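Long-range contacts in secreted protein (PDB 5LXZ), which is a secreted copper protein of the galactose oxidase-like AA5 family that probably acts as a metalloradical oxidase: residues T187-N192 and G319-G324; Q294-P299 and G313-Y318. The protein carries 1 engineered substitution. All coordinates share one frame; numbering follows the deposited sequence.

From the N terminus, the chain first supplies residues 187-192, which lead into strand 191-195 of the GlxA beta barrel domain. It then enters the Kelch propeller and passes the copper ligand Tyr248 before returning with 319-324 to close the large loop of interaction 1. Interaction 2 is nested inside that loop: 294-299 and 313-318 flank the strand pair 301-303 and 309-311 and join just 14 residues apart. Segment 313-318 runs directly into 319-324, so one long loop of the blade serves both contacts. They also touch each other, with Gly324 O 3.0 Å from Pro296 CD. Interaction 1 joins barrel to propeller; interaction 2 ties together one blade.

Interaction 1. Residues T187-N192 and G319-G324; sequences TGTEDN and GPDDVG. With EDO (1,2-ethanediol), chain Q; ACT (acetate ion), chain E.
Glu190 and Thr189, in the turn before strand 191-195 of the beta barrel domain, close on Gly319 in the loop joining strands 309-311 and 328-330 of a Kelch blade. One direct hydrogen bond crosses, from Glu190 N to Gly319 O (3.0 Å). At the donor it is fairly straight (158°), but the N-H comes from 67° above the carbonyl plane. The same peptide is pressed by a side chain: Glu190 CB lies 3.3 Å from Gly319 C. From there the glutamate runs extended, CG anti to the backbone N, alongside Gly319 and Pro320. Its OE1 accepts from Gln211 NE2, and Gln211 OE1 in turn receives Gly319 N, so this amide joins both segments from a third place. OE2 takes a very short bond, 2.4 Å, from O2 of a 1,2-ethanediol that also packs on Pro320 CG. Gly319 has positive phi, and a CB on it would clash with Pro320 CD.

Thr189 sets CB against Gly319 O at 3.4 Å and crosses Asp321 at about a right angle, with OG1 3.7 Å from Asp321 CB. With chi1 at 60°, OG1 sits between the backbone N and the carbonyl carbon and meets two waters. One, 2.8 Å from Thr189 OG1, accepts from Asp321 N and donates to Glu190 O; the other donates to Asp321 OD2. Glu137 OE2 lies near Asp321 OD1, a like-charge approach that could raise either acid's proton affinity. The domain boundary is therefore joined chiefly by polar links, through one backbone hydrogen bond, a shared glutamine and water, rather than by an apolar core.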
# COMPACT_ATOMS: atom_id res chain seq x y z
N THR A 187 -17.75 10.89 10.56
CA THR A 187 -17.94 9.63 9.85
C THR A 187 -16.60 9.14 9.38
O THR A 187 -15.65 9.91 9.22
CB THR A 187 -18.90 9.76 8.66
OG1 THR A 187 -18.26 10.47 7.61
CG2 THR A 187 -20.18 10.47 9.07
N GLY A 188 -16.52 7.83 9.10
CA GLY A 188 -15.26 7.25 8.64
C GLY A 188 -15.31 6.55 7.30
O GLY A 188 -14.29 6.12 6.83
N THR A 189 -16.48 6.46 6.70
CA THR A 189 -16.63 5.78 5.41
C THR A 189 -17.62 6.55 4.56
O THR A 189 -18.36 7.39 5.07
CB THR A 189 -17.10 4.33 5.56
OG1 THR A 189 -18.39 4.27 6.22
CG2 THR A 189 -16.07 3.52 6.33
N GLU A 190 -17.67 6.23 3.28
CA GLU A 190 -18.63 6.83 2.38
C GLU A 190 -20.06 6.52 2.83
O GLU A 190 -20.37 5.40 3.24
CB GLU A 190 -18.43 6.24 1.00
CG GLU A 190 -19.37 6.74 -0.08
CD GLU A 190 -19.21 6.00 -1.38
OE1 GLU A 190 -18.06 5.97 -1.86
OE2 GLU A 190 -20.23 5.49 -1.92
N ASP A 191 -20.95 7.48 2.64
CA ASP A 191 -22.37 7.24 2.77
C ASP A 191 -23.13 8.06 1.71
O ASP A 191 -22.56 8.94 1.09
CB ASP A 191 -22.89 7.51 4.19
CG ASP A 191 -24.16 6.74 4.54
OD1 ASP A 191 -24.67 5.90 3.71
OD2 ASP A 191 -24.65 6.96 5.67
N ASN A 192 -24.37 7.66 1.50
CA ASN A 192 -25.35 8.36 0.70
C ASN A 192 -26.18 9.16 1.66
O ASN A 192 -26.65 8.62 2.70
CB ASN A 192 -26.19 7.33 -0.05
CG ASN A 192 -27.19 7.91 -0.99
OD1 ASN A 192 -27.98 8.75 -0.63
ND2 ASN A 192 -27.24 7.35 -2.20
N GLY A 319 -14.69 4.71 0.34
CA GLY A 319 -15.81 3.89 -0.01
C GLY A 319 -16.63 3.47 1.16
O GLY A 319 -16.32 3.77 2.33
N PRO A 320 -17.67 2.73 0.90
CA PRO A 320 -18.61 2.35 1.97
C PRO A 320 -18.06 1.28 2.89
O PRO A 320 -17.08 0.58 2.54
CB PRO A 320 -19.79 1.81 1.21
CG PRO A 320 -19.25 1.36 -0.06
CD PRO A 320 -18.09 2.24 -0.42
N ASP A 321 -18.70 1.11 4.03
CA ASP A 321 -18.25 0.12 5.00
C ASP A 321 -18.78 -1.27 4.75
O ASP A 321 -18.46 -2.19 5.51
CB ASP A 321 -18.57 0.55 6.43
CG ASP A 321 -20.03 0.66 6.69
OD1 ASP A 321 -20.89 0.27 5.87
OD2 ASP A 321 -20.31 1.27 7.76
N ASP A 322 -19.53 -1.47 3.69
CA ASP A 322 -20.27 -2.73 3.49
C ASP A 322 -20.15 -3.31 2.09
O ASP A 322 -20.92 -4.18 1.70
CB ASP A 322 -21.73 -2.51 3.88
CG ASP A 322 -22.47 -1.57 2.95
OD1 ASP A 322 -21.91 -0.85 2.08
OD2 ASP A 322 -23.72 -1.52 3.10
N VAL A 323 -19.15 -2.83 1.35
CA VAL A 323 -18.84 -3.37 0.05
C VAL A 323 -17.33 -3.50 0.05
O VAL A 323 -16.61 -2.51 0.26
CB VAL A 323 -19.25 -2.44 -1.10
CG1 VAL A 323 -18.86 -3.04 -2.43
CG2 VAL A 323 -20.75 -2.15 -1.03
N GLY A 324 -16.84 -4.68 -0.26
CA GLY A 324 -15.41 -4.87 -0.43
C GLY A 324 -14.59 -4.80 0.83
O GLY A 324 -13.42 -4.44 0.78
C1 EDO Q . -21.46 1.85 -3.74
O1 EDO Q . -21.50 0.56 -3.12
C2 EDO Q . -20.43 2.64 -2.96
O2 EDO Q . -19.90 3.78 -3.63
C ACT E . -19.54 -7.38 -0.03
O ACT E . -19.23 -6.84 -1.10
OXT ACT E . -18.67 -7.55 0.85
CH3 ACT E . -20.96 -7.82 0.18
O HOH W 1 -20.53 3.21 4.71
O HOH W 2 -18.74 3.73 8.82

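Interaction 2. Residues Q294-P299 and G313-Y318; sequences QFPTYP and GANAGY. With EDO (1,2-ethanediol), chain M.
Both Thr297 and Asn315 adopt the crowded chi1 near +60° (66° and 68°), which places OG1 and CG respectively between their own backbone N and carbonyl carbon. Their segments are neighbouring loops of a Kelch beta-propeller blade, one leading into strand 301-303 and the other leaving strand 309-311. The threonine torsion turns OG1 back beside its own N-H, so that a single acceptor is gripped twice: Gly317 O receives Thr297 N at 2.9 Å in the carbonyl plane, and Thr297 OG1 at 2.8 Å from above that plane. In return Ala316 N donates to Thr297 O (2.9 Å), nearly straight at the hydrogen.

Asn315 braces its own loop. ND2 gives a bond to Gly313 O (2.9 Å) that lies within the amide plane, while OD1 takes a weak one from Gly317 N, closing an Asx turn. Pro296 crosses this amide at about a right angle, its CG 3.4 Å from Asn315 CG. An alanine in place of Asn315 would keep CB but lose the amide, with both its hydrogen bonds and its packing on Pro296, and would probably loosen the loop.

Next to the bonded pair, the Tyr298 ring reaches toward the metal centre. Its side chain is about 6 Å from the copper ion, its ring stacks on the copper ligand Tyr248 and meets that of His548, and its OH bonds to Thr81 O. The Thr297-Ala316 pairing thus holds the backbone adjoining this second-shell tyrosine. At the ring edge, close to its plane, Tyr298 CD2 meets the methyl CB of Ala316 at 3.8 Å.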
# COMPACT_ATOMS: atom_id res chain seq x y z
N GLN A 294 -15.97 -3.71 -6.63
CA GLN A 294 -15.55 -2.56 -5.88
C GLN A 294 -14.83 -2.92 -4.60
O GLN A 294 -15.24 -3.84 -3.87
CB GLN A 294 -16.77 -1.68 -5.58
CG GLN A 294 -16.44 -0.36 -4.94
CD GLN A 294 -17.67 0.43 -4.58
OE1 GLN A 294 -18.00 0.61 -3.39
NE2 GLN A 294 -18.33 0.94 -5.58
N PHE A 295 -13.75 -2.17 -4.36
CA PHE A 295 -12.97 -2.27 -3.14
C PHE A 295 -12.62 -0.87 -2.63
O PHE A 295 -12.56 0.06 -3.43
CB PHE A 295 -11.63 -2.99 -3.39
CG PHE A 295 -11.75 -4.42 -3.82
CD1 PHE A 295 -11.84 -4.75 -5.16
CD2 PHE A 295 -11.77 -5.44 -2.87
CE1 PHE A 295 -11.97 -6.06 -5.55
CE2 PHE A 295 -11.90 -6.78 -3.27
CZ PHE A 295 -11.95 -7.08 -4.62
N PRO A 296 -12.27 -0.77 -1.36
CA PRO A 296 -11.64 0.45 -0.88
C PRO A 296 -10.28 0.67 -1.52
O PRO A 296 -9.84 -0.21 -2.25
CB PRO A 296 -11.45 0.20 0.63
CG PRO A 296 -11.55 -1.27 0.78
CD PRO A 296 -12.41 -1.79 -0.31
N THR A 297 -9.63 1.76 -1.20
CA THR A 297 -8.33 2.09 -1.82
C THR A 297 -7.22 1.23 -1.27
O THR A 297 -7.32 0.63 -0.21
CB THR A 297 -7.98 3.57 -1.62
OG1 THR A 297 -7.76 3.82 -0.22
CG2 THR A 297 -9.04 4.45 -2.21
N TYR A 298 -6.13 1.14 -2.03
CA TYR A 298 -5.01 0.26 -1.76
C TYR A 298 -5.46 -1.09 -1.20
O TYR A 298 -4.91 -1.56 -0.17
CB TYR A 298 -3.94 0.92 -0.88
CG TYR A 298 -3.15 2.02 -1.53
CD1 TYR A 298 -2.56 1.84 -2.76
CD2 TYR A 298 -2.96 3.26 -0.91
CE1 TYR A 298 -1.82 2.84 -3.36
CE2 TYR A 298 -2.25 4.27 -1.50
CZ TYR A 298 -1.65 4.06 -2.70
OH TYR A 298 -0.92 5.11 -3.24
N PRO A 299 -6.38 -1.78 -1.87
CA PRO A 299 -6.73 -3.11 -1.40
C PRO A 299 -5.55 -4.04 -1.51
O PRO A 299 -4.85 -4.05 -2.50
CB PRO A 299 -7.87 -3.55 -2.31
CG PRO A 299 -7.58 -2.77 -3.58
CD PRO A 299 -7.01 -1.46 -3.17
N GLY A 313 -8.32 -8.08 2.96
CA GLY A 313 -9.13 -7.14 3.71
C GLY A 313 -8.39 -5.85 4.08
O GLY A 313 -9.04 -4.84 4.35
N ALA A 314 -7.07 -5.86 4.05
CA ALA A 314 -6.29 -4.66 4.38
C ALA A 314 -6.45 -3.64 3.28
O ALA A 314 -6.51 -4.01 2.09
CB ALA A 314 -4.82 -4.99 4.57
N ASN A 315 -6.58 -2.38 3.66
CA ASN A 315 -6.86 -1.32 2.68
C ASN A 315 -6.60 0.03 3.32
O ASN A 315 -6.43 0.09 4.52
CB ASN A 315 -8.33 -1.38 2.23
CG ASN A 315 -9.31 -1.01 3.32
OD1 ASN A 315 -9.69 0.14 3.45
ND2 ASN A 315 -9.67 -1.97 4.17
N ALA A 316 -6.55 1.07 2.52
CA ALA A 316 -6.26 2.43 2.99
C ALA A 316 -7.51 3.27 3.18
O ALA A 316 -7.40 4.46 3.51
CB ALA A 316 -5.28 3.12 2.05
N GLY A 317 -8.67 2.66 3.03
CA GLY A 317 -9.95 3.30 3.30
C GLY A 317 -10.64 3.89 2.09
O GLY A 317 -10.29 3.60 0.95
N TYR A 318 -11.67 4.69 2.37
CA TYR A 318 -12.60 5.24 1.39
C TYR A 318 -13.61 4.22 0.91
O TYR A 318 -13.41 3.00 1.03
CB TYR A 318 -11.92 5.95 0.21
CG TYR A 318 -11.10 7.13 0.64
CD1 TYR A 318 -11.72 8.35 0.89
CD2 TYR A 318 -9.72 7.05 0.80
CE1 TYR A 318 -10.99 9.45 1.30
CE2 TYR A 318 -8.98 8.15 1.19
CZ TYR A 318 -9.64 9.34 1.47
OH TYR A 318 -8.92 10.46 1.88
C1 EDO M . -15.93 -8.19 -2.72
O1 EDO M . -17.00 -7.77 -1.86
C2 EDO M . -15.43 -6.98 -3.51
O2 EDO M . -16.49 -6.22 -4.13